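Local coordinates for protein nitrate reductase (Ulva prolifera, PDB 5YLY) that carries out the first step of nitrate assimilation, probably reducing nitrate with NADH, this fragment being its FAD-carrying cytochrome b5 reductase domain, at residues 204-209 with 234-239; 224-229 with 245-250; 261-266 with 276-281. All coordinates share one frame; numbering follows the deposited sequence.

Overall arrangement
The three contacts run across the NAD-binding half of the domain. Contacts 1 and 2 have centres 12 Å apart and touch directly: S239 OG lies 2.8 Å from H226 NE2, probably hydrogen-bonded, and the W236 ring packs on Y227. The centres of contacts 2 and 3 are also 12 Å apart, and these two meet where C248 packs against N277 and M281; both reach the same parallel beta-sheet. Contacts 1 and 3 do not touch, their nearest atoms being about 10 Å apart. FAD lies about 13 Å from the I206 side chain and about 11 Å from that of L263, although D205 forms a salt bridge with K107, probably an FAD-binding residue.

Contact 1: 204-209 with 234-239; sequences ADILLR and PGWKYS
I206 and Y238 have the closest CA atoms of segments 204-209 and 234-239, yet these are 12.6 Å apart, so the two loops meet through long side chains alone. I206 points its CG1 branch across, and its CD1 reaches W236 CH2 at 3.7 Å, from the opposite direction to the indole. R209 does the rest with a fully extended chain: CG is anti to the backbone N (chi1 -167°), and the guanidinium arrives obliquely, its plane 71° from the indole, with NH2 3.7 Å from W236 CZ3. The same NH2 lies 3.8 Å from Y238 CE1 and gives a hydrogen bond of 2.8 Å to a water, which in turn donates to Y238 OH. NH1 is held by a salt bridge to E203, and Y227 adds a cation-pi contact. The indole itself is pinned by NE1, which donates to S239 O (2.8 Å, 164°) from above the carbonyl plane, while Y238 CB sits over one ring face, toward its rim. With an alanine here instead of W236, I206 CD1 and the guanidinium would probably lose their shared neighbour, and S239 O its indole donor. Both loops follow parallel strands, 193-200 and 223-229, of one sheet; they thus meet at its C-terminal edge, the edge where Rossmann-like NAD-binding domains generally hold their nucleotide.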
# COMPACT_ATOMS: atom_id res chain seq x y z
N ALA A 204 5.79 -6.67 -15.21
CA ALA A 204 6.95 -5.86 -14.81
C ALA A 204 6.58 -4.76 -13.80
O ALA A 204 7.44 -4.34 -13.02
CB ALA A 204 7.61 -5.25 -16.04
N ASP A 205 5.31 -4.30 -13.81
CA ASP A 205 4.81 -3.27 -12.91
C ASP A 205 4.43 -3.78 -11.50
O ASP A 205 4.12 -2.95 -10.64
CB ASP A 205 3.59 -2.57 -13.52
CG ASP A 205 3.90 -1.70 -14.71
OD1 ASP A 205 4.98 -1.06 -14.70
OD2 ASP A 205 3.07 -1.65 -15.64
N ILE A 206 4.40 -5.10 -11.28
CA ILE A 206 4.02 -5.64 -9.97
C ILE A 206 5.07 -5.23 -8.96
O ILE A 206 6.25 -5.54 -9.15
CB ILE A 206 3.85 -7.20 -10.01
CG1 ILE A 206 2.78 -7.64 -11.03
CG2 ILE A 206 3.52 -7.75 -8.62
CD1 ILE A 206 2.82 -9.16 -11.36
N LEU A 207 4.66 -4.52 -7.89
CA LEU A 207 5.59 -4.13 -6.84
C LEU A 207 5.70 -5.25 -5.80
O LEU A 207 4.71 -5.93 -5.51
CB LEU A 207 5.10 -2.85 -6.11
CG LEU A 207 5.14 -1.54 -6.90
CD1 LEU A 207 4.43 -0.42 -6.12
CD2 LEU A 207 6.58 -1.12 -7.19
N LEU A 208 6.89 -5.40 -5.21
CA LEU A 208 7.18 -6.30 -4.08
C LEU A 208 6.71 -7.75 -4.32
O LEU A 208 6.28 -8.42 -3.37
CB LEU A 208 6.54 -5.71 -2.79
CG LEU A 208 7.06 -4.33 -2.35
CD1 LEU A 208 6.08 -3.64 -1.42
CD2 LEU A 208 8.46 -4.46 -1.70
N ARG A 209 6.81 -8.21 -5.56
CA ARG A 209 6.37 -9.58 -5.88
C ARG A 209 7.13 -10.65 -5.06
O ARG A 209 6.45 -11.50 -4.49
CB ARG A 209 6.45 -9.89 -7.37
CG ARG A 209 5.70 -11.18 -7.71
CD ARG A 209 5.68 -11.34 -9.21
NE ARG A 209 5.04 -12.59 -9.61
CZ ARG A 209 5.01 -13.00 -10.87
NH1 ARG A 209 5.57 -12.27 -11.82
NH2 ARG A 209 4.42 -14.14 -11.18
N PRO A 234 3.24 -15.26 -22.44
CA PRO A 234 2.76 -16.66 -22.51
C PRO A 234 2.90 -17.51 -21.24
O PRO A 234 2.02 -18.34 -20.99
CB PRO A 234 3.55 -17.26 -23.68
CG PRO A 234 3.92 -16.09 -24.51
CD PRO A 234 4.20 -14.99 -23.52
N GLY A 235 3.95 -17.30 -20.45
CA GLY A 235 4.17 -18.07 -19.23
C GLY A 235 3.55 -17.50 -17.96
O GLY A 235 4.11 -17.68 -16.87
N TRP A 236 2.38 -16.83 -18.08
CA TRP A 236 1.66 -16.18 -16.97
C TRP A 236 0.61 -17.14 -16.36
O TRP A 236 -0.29 -17.60 -17.05
CB TRP A 236 1.05 -14.85 -17.45
CG TRP A 236 0.20 -14.10 -16.45
CD1 TRP A 236 -1.14 -13.85 -16.54
CD2 TRP A 236 0.66 -13.41 -15.28
NE1 TRP A 236 -1.55 -13.09 -15.47
CE2 TRP A 236 -0.47 -12.79 -14.69
CE3 TRP A 236 1.91 -13.27 -14.65
CZ2 TRP A 236 -0.38 -12.05 -13.50
CZ3 TRP A 236 1.99 -12.54 -13.47
CH2 TRP A 236 0.85 -11.93 -12.92
N LYS A 237 0.77 -17.44 -15.06
CA LYS A 237 -0.10 -18.40 -14.35
C LYS A 237 -1.30 -17.76 -13.62
O LYS A 237 -1.97 -18.45 -12.84
CB LYS A 237 0.73 -19.27 -13.37
CG LYS A 237 1.84 -20.08 -14.05
CD LYS A 237 2.02 -21.49 -13.49
CE LYS A 237 1.34 -22.53 -14.35
NZ LYS A 237 1.47 -23.89 -13.77
N TYR A 238 -1.60 -16.48 -13.88
CA TYR A 238 -2.71 -15.82 -13.20
C TYR A 238 -3.72 -15.21 -14.19
O TYR A 238 -3.76 -15.64 -15.34
CB TYR A 238 -2.20 -14.79 -12.17
CG TYR A 238 -1.23 -15.34 -11.14
CD1 TYR A 238 0.14 -15.33 -11.38
CD2 TYR A 238 -1.66 -15.76 -9.89
CE1 TYR A 238 1.05 -15.80 -10.43
CE2 TYR A 238 -0.77 -16.23 -8.93
CZ TYR A 238 0.59 -16.25 -9.21
OH TYR A 238 1.47 -16.71 -8.27
N SER A 239 -4.54 -14.25 -13.73
CA SER A 239 -5.60 -13.67 -14.57
C SER A 239 -5.14 -12.58 -15.54
O SER A 239 -4.07 -11.99 -15.35
CB SER A 239 -6.73 -13.14 -13.70
OG SER A 239 -7.37 -14.21 -13.03
O HOH W 1 4.00 -15.28 -8.66

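Contact 2: 224-229 with 245-250; sequences KIHYTV and LDMCER
Helix 245-250 lies nearly antiparallel to strand 224-229 (160°), with 10.1 Å between the axes, and the pairing of nearest CA atoms, H226 with R250 and T228 with M247 (8.8 Å each), is consistent with the reversed direction. The buried half of the contact is the thioether of M247 laid obliquely over T228. With CG anti to the backbone N (chi1 -165°), the M247 chain brings SD to 3.6 Å from T228 CB, and a bend at chi3 turns the methyl CE toward the hydroxyl, 3.5 Å from T228 OG1. That approach is van der Waals in kind; the hydroxyl is already satisfied by a hydrogen bond to G241 O. Towards the surface, R250 reaches H226. Its NH1 stands 3.6 Å from H226 NE2, which lies near the guanidinium plane at the edge of that group, with the two planes 69° apart. No hydrogen bond joins this pair; both instead turn to S239, whose OG is bonded to H226 NE2 and to R250 NH2 and thereby ties the strand side chain to the helix side chain. The positive charge so close by would probably disfavour protonation of the imidazole. D246 OD1, one turn earlier, forms a long salt bridge with R250 NE (3.7 Å). Side chains alternate along the strand: H226 and T228 face this helix, whereas I225 and Y227 pack on helix 209-218. Helices on both faces of a parallel sheet make the three-layer alpha-beta-alpha arrangement of the NAD-binding domain in the ferredoxin reductase-like family.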
# COMPACT_ATOMS: atom_id res chain seq x y z
N LYS A 224 -3.94 -15.71 0.72
CA LYS A 224 -3.82 -16.08 -0.69
C LYS A 224 -3.65 -14.80 -1.47
O LYS A 224 -4.24 -13.76 -1.12
CB LYS A 224 -5.02 -16.85 -1.22
CG LYS A 224 -5.09 -18.27 -0.66
CD LYS A 224 -6.21 -19.08 -1.36
CE LYS A 224 -6.44 -20.40 -0.65
NZ LYS A 224 -5.23 -21.26 -0.69
N ILE A 225 -2.82 -14.86 -2.52
CA ILE A 225 -2.59 -13.69 -3.37
C ILE A 225 -2.87 -14.07 -4.81
O ILE A 225 -2.41 -15.13 -5.28
CB ILE A 225 -1.16 -13.12 -3.16
CG1 ILE A 225 -0.91 -12.68 -1.68
CG2 ILE A 225 -0.89 -11.94 -4.12
CD1 ILE A 225 0.47 -12.60 -1.30
N HIS A 226 -3.66 -13.24 -5.51
CA HIS A 226 -3.97 -13.47 -6.92
C HIS A 226 -3.63 -12.20 -7.66
O HIS A 226 -3.82 -11.10 -7.13
CB HIS A 226 -5.43 -13.83 -7.13
CG HIS A 226 -5.70 -14.43 -8.47
ND1 HIS A 226 -5.50 -15.79 -8.67
CD2 HIS A 226 -6.10 -13.89 -9.63
CE1 HIS A 226 -5.84 -16.04 -9.91
NE2 HIS A 226 -6.19 -14.93 -10.54
N TYR A 227 -3.11 -12.35 -8.89
CA TYR A 227 -2.69 -11.22 -9.72
C TYR A 227 -3.46 -11.18 -11.02
O TYR A 227 -3.91 -12.22 -11.52
CB TYR A 227 -1.20 -11.37 -10.09
CG TYR A 227 -0.26 -11.54 -8.91
CD1 TYR A 227 0.29 -10.43 -8.27
CD2 TYR A 227 0.13 -12.80 -8.48
CE1 TYR A 227 1.18 -10.57 -7.21
CE2 TYR A 227 1.00 -12.96 -7.40
CZ TYR A 227 1.53 -11.84 -6.78
OH TYR A 227 2.38 -12.00 -5.72
N THR A 228 -3.58 -9.97 -11.60
CA THR A 228 -4.10 -9.77 -12.95
C THR A 228 -3.23 -8.73 -13.62
O THR A 228 -2.72 -7.82 -12.96
CB THR A 228 -5.60 -9.48 -13.06
OG1 THR A 228 -5.98 -9.61 -14.44
CG2 THR A 228 -6.00 -8.09 -12.55
N VAL A 229 -3.00 -8.90 -14.91
CA VAL A 229 -2.26 -7.95 -15.74
C VAL A 229 -3.10 -7.68 -16.99
O VAL A 229 -3.87 -8.56 -17.39
CB VAL A 229 -0.79 -8.35 -16.03
CG1 VAL A 229 0.06 -8.41 -14.75
CG2 VAL A 229 -0.71 -9.66 -16.81
N LEU A 245 -16.40 -9.71 -11.92
CA LEU A 245 -17.06 -10.52 -10.89
C LEU A 245 -16.41 -11.89 -10.71
O LEU A 245 -16.18 -12.29 -9.58
CB LEU A 245 -18.58 -10.66 -11.14
CG LEU A 245 -19.38 -11.40 -10.06
CD1 LEU A 245 -19.28 -10.71 -8.70
CD2 LEU A 245 -20.83 -11.59 -10.47
N ASP A 246 -16.14 -12.60 -11.83
CA ASP A 246 -15.52 -13.93 -11.83
C ASP A 246 -14.16 -13.89 -11.12
O ASP A 246 -13.89 -14.75 -10.29
CB ASP A 246 -15.33 -14.46 -13.26
CG ASP A 246 -15.76 -15.90 -13.44
OD1 ASP A 246 -15.16 -16.78 -12.78
OD2 ASP A 246 -16.73 -16.14 -14.19
N MET A 247 -13.33 -12.89 -11.43
CA MET A 247 -12.04 -12.75 -10.79
C MET A 247 -12.17 -12.49 -9.29
O MET A 247 -11.42 -13.08 -8.50
CB MET A 247 -11.22 -11.65 -11.46
CG MET A 247 -9.74 -11.71 -11.10
SD MET A 247 -8.87 -10.31 -11.84
CE MET A 247 -9.21 -10.57 -13.59
N CYS A 248 -13.13 -11.61 -8.90
CA CYS A 248 -13.37 -11.32 -7.48
C CYS A 248 -13.86 -12.57 -6.75
O CYS A 248 -13.45 -12.80 -5.62
CB CYS A 248 -14.36 -10.16 -7.32
SG CYS A 248 -13.70 -8.55 -7.85
N GLU A 249 -14.73 -13.38 -7.39
CA GLU A 249 -15.24 -14.60 -6.76
C GLU A 249 -14.15 -15.66 -6.61
O GLU A 249 -14.15 -16.42 -5.64
CB GLU A 249 -16.46 -15.17 -7.52
CG GLU A 249 -17.71 -14.31 -7.35
CD GLU A 249 -18.92 -14.67 -8.20
OE1 GLU A 249 -18.75 -15.29 -9.28
OE2 GLU A 249 -20.04 -14.28 -7.80
N ARG A 250 -13.23 -15.73 -7.57
CA ARG A 250 -12.12 -16.70 -7.49
C ARG A 250 -11.08 -16.30 -6.43
O ARG A 250 -10.60 -17.15 -5.70
CB ARG A 250 -11.44 -16.90 -8.85
CG ARG A 250 -12.34 -17.67 -9.85
CD ARG A 250 -11.64 -18.01 -11.16
NE ARG A 250 -11.53 -16.85 -12.06
CZ ARG A 250 -10.41 -16.14 -12.24
NH1 ARG A 250 -9.30 -16.47 -11.59
NH2 ARG A 250 -10.40 -15.11 -13.07

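Contact 3: 261-266 with 276-281; sequences SVLCGP and PNLEKM
L278 divides its two methyls between S261 and L263, the two residues of strand 261-264 that point toward the helix. The CA atoms of S261 and L278 are 8.0 Å apart, and no hydrogen bond crosses between the segments. L278 holds CG anti to its carbonyl carbon (chi1 -67°), and chi2 of 166° turns the fork so that CD2 goes to S261 and CD1 mainly to L263, with S261 CB also in its range. On the L263 side the meeting is tip to tip: CD1 of L278 is 3.9 Å from L263 CD2 and equally far from L263 CD1. This evenness reflects the turn about the CB-CG bond of L263 (chi2 86°), which sets both of its methyls against the single carbon opposite. On the other side, L278 CD2 comes 3.6 Å from S261 OG, while S261 CB stands 4.0 Å from L278 CD1, so the serine is touched by both branches. The hydroxyl is hydrogen-bonded to N166 ND2 on the neighbouring strand, so its contact with the methyl is van der Waals. V262, between the two, points away and packs on M177 of helix 174-185. L263 is hemmed in further by L270, C274 and H275 from earlier in helix 267-280, the connection of a beta-alpha-beta crossover whose second strand is 289-291. Chemically, then, helix and strand are joined here by dispersion and burial of apolar surface alone, and the one polar side-chain atom at the interface is satisfied within the sheet, with no demand on the helix.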
# COMPACT_ATOMS: atom_id res chain seq x y z
N SER A 261 -13.68 -5.54 3.04
CA SER A 261 -12.83 -5.40 1.86
C SER A 261 -12.22 -4.02 1.95
O SER A 261 -12.92 -3.07 2.31
CB SER A 261 -13.63 -5.54 0.56
OG SER A 261 -14.24 -6.81 0.46
N VAL A 262 -10.90 -3.93 1.71
CA VAL A 262 -10.18 -2.65 1.72
C VAL A 262 -9.58 -2.45 0.35
O VAL A 262 -9.18 -3.41 -0.30
CB VAL A 262 -9.19 -2.47 2.90
CG1 VAL A 262 -9.93 -2.41 4.23
CG2 VAL A 262 -8.11 -3.56 2.91
N LEU A 263 -9.55 -1.21 -0.13
CA LEU A 263 -9.17 -0.93 -1.51
C LEU A 263 -8.24 0.23 -1.62
O LEU A 263 -8.41 1.23 -0.93
CB LEU A 263 -10.45 -0.56 -2.31
CG LEU A 263 -11.53 -1.63 -2.51
CD1 LEU A 263 -12.50 -1.66 -1.34
CD2 LEU A 263 -12.40 -1.27 -3.69
N CYS A 264 -7.29 0.13 -2.56
CA CYS A 264 -6.40 1.23 -2.87
C CYS A 264 -5.89 1.08 -4.28
O CYS A 264 -5.28 0.08 -4.64
CB CYS A 264 -5.25 1.36 -1.87
SG CYS A 264 -4.32 2.90 -2.07
N GLY A 265 -6.19 2.07 -5.09
CA GLY A 265 -5.76 2.07 -6.48
C GLY A 265 -6.29 3.26 -7.23
O GLY A 265 -6.98 4.11 -6.65
N PRO A 266 -6.03 3.31 -8.56
CA PRO A 266 -6.53 4.43 -9.37
C PRO A 266 -8.05 4.60 -9.22
O PRO A 266 -8.78 3.60 -9.18
CB PRO A 266 -6.13 4.05 -10.79
CG PRO A 266 -4.92 3.19 -10.62
CD PRO A 266 -5.23 2.37 -9.38
N PRO A 276 -18.57 -2.21 -7.90
CA PRO A 276 -19.74 -2.91 -8.45
C PRO A 276 -19.74 -4.42 -8.19
O PRO A 276 -20.78 -5.00 -7.85
CB PRO A 276 -19.67 -2.57 -9.95
CG PRO A 276 -18.93 -1.29 -10.02
CD PRO A 276 -17.87 -1.45 -8.96
N ASN A 277 -18.57 -5.04 -8.32
CA ASN A 277 -18.37 -6.47 -8.13
C ASN A 277 -18.38 -6.88 -6.65
O ASN A 277 -18.96 -7.91 -6.32
CB ASN A 277 -17.11 -6.93 -8.87
CG ASN A 277 -17.33 -6.86 -10.37
OD1 ASN A 277 -18.34 -7.35 -10.89
ND2 ASN A 277 -16.48 -6.16 -11.10
N LEU A 278 -17.79 -6.05 -5.75
CA LEU A 278 -17.86 -6.33 -4.30
C LEU A 278 -19.32 -6.20 -3.83
O LEU A 278 -19.78 -7.00 -3.01
CB LEU A 278 -16.96 -5.38 -3.50
CG LEU A 278 -15.45 -5.54 -3.71
CD1 LEU A 278 -14.71 -4.35 -3.14
CD2 LEU A 278 -14.92 -6.82 -3.06
N GLU A 279 -20.05 -5.20 -4.36
CA GLU A 279 -21.45 -4.98 -4.02
C GLU A 279 -22.28 -6.23 -4.38
O GLU A 279 -23.15 -6.64 -3.60
CB GLU A 279 -22.00 -3.74 -4.75
CG GLU A 279 -23.01 -2.94 -3.93
CD GLU A 279 -22.44 -1.84 -3.04
OE1 GLU A 279 -23.24 -1.07 -2.47
OE2 GLU A 279 -21.19 -1.73 -2.93
N LYS A 280 -21.93 -6.89 -5.51
CA LYS A 280 -22.58 -8.13 -5.94
C LYS A 280 -22.20 -9.29 -5.02
O LYS A 280 -23.01 -10.22 -4.86
CB LYS A 280 -22.21 -8.45 -7.40
CG LYS A 280 -23.00 -7.61 -8.40
CD LYS A 280 -22.49 -7.82 -9.80
CE LYS A 280 -23.33 -7.09 -10.82
NZ LYS A 280 -22.72 -7.18 -12.17
N MET A 281 -21.01 -9.22 -4.37
CA MET A 281 -20.55 -10.25 -3.43
C MET A 281 -21.05 -10.04 -1.99
O MET A 281 -20.64 -10.78 -1.08
CB MET A 281 -19.03 -10.40 -3.47
CG MET A 281 -18.56 -11.08 -4.73
SD MET A 281 -16.76 -11.05 -4.85
CE MET A 281 -16.35 -12.42 -3.76